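PDB 2PEF: serine protease inhibitor from Thermoanaerobacter tengcongensis, which probably inhibits serine endopeptidases, as serpins generally do, and is captured here in its latent state. Local coordinates for residues Q245-I248 / D249-N253; S128-S131 / D132-W136. All blocks are in the same frame, centred on the assembly; numbering follows the deposited sequence.

Interaction 1. Residues Q245-I248 / D249-N253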
# COMPACT_ATOMS: atom_id res chain seq x y z
N GLN A 245 14.04 0.33 10.03
CA GLN A 245 14.83 1.21 10.90
C GLN A 245 15.42 2.39 10.13
O GLN A 245 15.30 3.54 10.55
CB GLN A 245 15.95 0.41 11.59
CG GLN A 245 16.89 1.22 12.48
CD GLN A 245 16.23 1.66 13.77
OE1 GLN A 245 16.10 2.86 14.03
NE2 GLN A 245 15.82 0.70 14.59
N LYS A 246 16.05 2.09 9.00
CA LYS A 246 16.68 3.10 8.18
C LYS A 246 15.69 4.09 7.59
O LYS A 246 15.98 5.28 7.48
CB LYS A 246 17.52 2.46 7.07
CG LYS A 246 18.83 1.89 7.57
CD LYS A 246 19.76 1.57 6.42
CE LYS A 246 21.12 1.10 6.93
NZ LYS A 246 21.87 2.19 7.62
N PHE A 247 14.50 3.60 7.23
CA PHE A 247 13.46 4.47 6.70
C PHE A 247 12.94 5.45 7.76
O PHE A 247 12.84 6.65 7.50
CB PHE A 247 12.31 3.66 6.10
CG PHE A 247 11.24 4.52 5.47
CD1 PHE A 247 11.44 5.08 4.22
CD2 PHE A 247 10.04 4.77 6.14
CE1 PHE A 247 10.46 5.88 3.63
CE2 PHE A 247 9.06 5.56 5.56
CZ PHE A 247 9.28 6.12 4.30
N ILE A 248 12.59 4.94 8.94
CA ILE A 248 12.12 5.81 10.02
C ILE A 248 13.21 6.82 10.38
O ILE A 248 12.92 8.01 10.54
CB ILE A 248 11.65 5.01 11.28
CG1 ILE A 248 10.53 4.02 10.94
CG2 ILE A 248 11.22 5.96 12.40
CD1 ILE A 248 9.23 4.64 10.41
N ASP A 249 14.45 6.34 10.47
CA ASP A 249 15.58 7.19 10.85
C ASP A 249 15.89 8.31 9.85
O ASP A 249 16.24 9.41 10.26
CB ASP A 249 16.84 6.35 11.10
CG ASP A 249 16.81 5.63 12.43
OD1 ASP A 249 15.82 5.78 13.19
OD2 ASP A 249 17.77 4.89 12.73
N LEU A 250 15.77 8.03 8.56
CA LEU A 250 16.07 9.05 7.56
C LEU A 250 15.08 10.22 7.62
O LEU A 250 15.45 11.36 7.34
CB LEU A 250 16.20 8.46 6.15
CG LEU A 250 15.00 7.91 5.38
CD1 LEU A 250 14.27 9.03 4.64
CD2 LEU A 250 15.45 6.85 4.40
N ILE A 251 13.84 9.93 8.00
CA ILE A 251 12.82 10.96 8.20
C ILE A 251 13.07 11.71 9.51
O ILE A 251 13.05 12.95 9.53
CB ILE A 251 11.38 10.37 8.19
CG1 ILE A 251 11.03 9.79 6.81
CG2 ILE A 251 10.35 11.44 8.59
CD1 ILE A 251 9.88 8.80 6.83
N LYS A 252 13.30 10.96 10.58
CA LYS A 252 13.63 11.53 11.89
C LYS A 252 14.88 12.41 11.83
O LYS A 252 14.95 13.44 12.51
CB LYS A 252 13.83 10.43 12.93
CG LYS A 252 12.55 9.80 13.44
CD LYS A 252 12.84 8.84 14.59
CE LYS A 252 11.56 8.36 15.24
NZ LYS A 252 11.83 7.38 16.33
N ASN A 253 15.84 12.01 11.01
CA ASN A 253 17.12 12.71 10.94
C ASN A 253 17.17 13.83 9.90
O ASN A 253 18.22 14.46 9.72
CB ASN A 253 18.28 11.72 10.75
CG ASN A 253 18.48 10.80 11.96
OD1 ASN A 253 18.88 9.64 11.81
ND2 ASN A 253 18.19 11.31 13.15
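Ile248 and Lys252 sit one helical turn apart and meet twice. Lys252 N gives a hydrogen bond to Ile248 O, 3.0 Å long. Beside it, the methyl CG2 of Ile248 rests 3.7 Å from CE of Lys252. The extended lysine chain carries its ammonium on to a hydrogen bond with Tyr11 OH. Asp249 folds back over the turn before it. Asp249 N donates to Gln245 O at 2.9 Å. With CG anti to the carbonyl carbon of Asp249 (chi1 -76°), the carboxylate lies beside the Gln245 carbonyl, Asp249 CG being 3.2 Å from Gln245 O. Phe247 stands on the buried face. The terminal methyl of Ile251 lies over one face of its ring, with CD1 4.0 Å from the Phe247 ring centroid, a CH-pi contact. Leu250 CD2 comes to the same ring obliquely, 4.4 Å from Phe247 CD1. Near the end of the helix Ile251 N makes two weak bonds, to Phe247 O and to Ile248 O. Ile18, Ala354, Ile356, Pro363 and Ile366 pack round Phe247, while Ala14 touches Ile248. This is an amphipathic short helix of the serpin fold, its apolar side laid against helix 7-22 and strands 345-357 and 362-372.

Interaction 2. Residues S128-S131 / D132-W136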
# COMPACT_ATOMS: atom_id res chain seq x y z
N SER A 128 -22.62 -11.29 -11.91
CA SER A 128 -23.16 -10.14 -11.17
C SER A 128 -22.35 -9.83 -9.91
O SER A 128 -22.28 -8.67 -9.48
CB SER A 128 -24.63 -10.36 -10.82
OG SER A 128 -25.41 -10.35 -11.99
N THR A 129 -21.73 -10.85 -9.34
CA THR A 129 -20.83 -10.67 -8.20
C THR A 129 -19.59 -9.88 -8.63
O THR A 129 -19.10 -9.03 -7.87
CB THR A 129 -20.41 -12.02 -7.58
OG1 THR A 129 -21.57 -12.82 -7.33
CG2 THR A 129 -19.65 -11.79 -6.27
N VAL A 130 -19.09 -10.15 -9.83
CA VAL A 130 -17.98 -9.40 -10.42
C VAL A 130 -18.32 -7.91 -10.47
O VAL A 130 -17.52 -7.07 -10.06
CB VAL A 130 -17.61 -9.93 -11.84
CG1 VAL A 130 -16.58 -9.04 -12.50
CG2 VAL A 130 -17.09 -11.36 -11.76
N SER A 131 -19.52 -7.60 -10.97
CA SER A 131 -19.99 -6.22 -11.04
C SER A 131 -20.05 -5.59 -9.65
O SER A 131 -19.59 -4.45 -9.46
CB SER A 131 -21.37 -6.16 -11.70
OG SER A 131 -21.33 -6.65 -13.03
N ASP A 132 -20.59 -6.32 -8.68
CA ASP A 132 -20.71 -5.84 -7.31
C ASP A 132 -19.36 -5.53 -6.68
O ASP A 132 -19.19 -4.48 -6.04
CB ASP A 132 -21.44 -6.86 -6.44
CG ASP A 132 -22.92 -6.97 -6.77
OD1 ASP A 132 -23.48 -6.00 -7.33
OD2 ASP A 132 -23.52 -8.02 -6.46
N ILE A 133 -18.41 -6.44 -6.85
CA ILE A 133 -17.06 -6.27 -6.30
C ILE A 133 -16.37 -5.04 -6.91
O ILE A 133 -15.85 -4.19 -6.18
CB ILE A 133 -16.20 -7.54 -6.50
CG1 ILE A 133 -16.75 -8.68 -5.65
CG2 ILE A 133 -14.74 -7.25 -6.15
CD1 ILE A 133 -16.21 -10.07 -6.02
N ASN A 134 -16.40 -4.94 -8.23
CA ASN A 134 -15.79 -3.81 -8.93
C ASN A 134 -16.44 -2.47 -8.61
O ASN A 134 -15.76 -1.46 -8.51
CB ASN A 134 -15.76 -4.06 -10.44
CG ASN A 134 -14.76 -5.12 -10.83
OD1 ASN A 134 -13.79 -5.37 -10.11
ND2 ASN A 134 -14.99 -5.76 -11.97
N ASN A 135 -17.76 -2.48 -8.43
CA ASN A 135 -18.47 -1.28 -7.97
C ASN A 135 -18.05 -0.87 -6.56
O ASN A 135 -17.93 0.33 -6.26
CB ASN A 135 -19.98 -1.47 -8.08
CG ASN A 135 -20.47 -1.34 -9.50
OD1 ASN A 135 -20.01 -0.47 -10.25
ND2 ASN A 135 -21.41 -2.19 -9.89
N TRP A 136 -17.80 -1.87 -5.72
CA TRP A 136 -17.34 -1.64 -4.36
C TRP A 136 -15.95 -1.02 -4.37
O TRP A 136 -15.74 0.02 -3.76
CB TRP A 136 -17.36 -2.94 -3.55
CG TRP A 136 -17.06 -2.76 -2.09
CD1 TRP A 136 -17.96 -2.53 -1.09
CD2 TRP A 136 -15.77 -2.82 -1.46
NE1 TRP A 136 -17.32 -2.44 0.12
CE2 TRP A 136 -15.97 -2.61 -0.08
CE3 TRP A 136 -14.47 -3.03 -1.94
CZ2 TRP A 136 -14.92 -2.60 0.83
CZ3 TRP A 136 -13.42 -3.02 -1.02
CH2 TRP A 136 -13.65 -2.80 0.35
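Thr129 O accepts the N-H of Ile133 at 2.9 Å. The same two residues also meet through carbon. Thr129 CG2 lies 3.9 Å from Ile133 CD1, and the two side chains cross at a slant. The Thr129 torsion puts OG1 anti to the carbonyl carbon (chi1 -50°), where it accepts a hydrogen bond from Asp126 N, and leaves the methyl to meet Ile133. Ile133 continues inward onto Trp96, Tyr159 and Ile161. Val130 and Asn134 repeat the pattern on the next face. Asn134 N is bonded to Val130 O at 3.0 Å. Their side chains run alongside each other in the same direction, with Val130 CG1 3.7 Å from Asn134 ND2. The amide is held at both ends beyond the helix: ND2 donates to Leu149 O and OD1 accepts from Ile148 N. A leucine in place of Asn134 would probably leave Leu149 O and Ile148 N without these mates and loosen the 148-149 backbone from the helix. The chemistry thus splits the work: carbon contacts join the helix to strands 87-98 and 158-169, and one asparagine amide clips the following loop to it by pairing with its main chain.

Interaction 2 comes first along the chain, on helix 127-140, and interaction 1 follows on helix 244-252. Their centres are about 40 Å apart, on opposite sides of the chain's centre, and their nearest atoms are about 25 Å apart, so they do not touch. Each helix leans on a different part of the serpin strand system. Helix 127-140 lies over strands 87-98 and 158-169. Helix 244-252 rests on strands 345-357 and 362-372 and on helix 7-22. Strand 158-169 also pairs with strand 322-331, which is probably the N-terminal part of the reactive-centre loop, inserted as a strand in the latent state. Interaction 2 is therefore the one nearer, by strand neighbourhood, to the remodelled sheet.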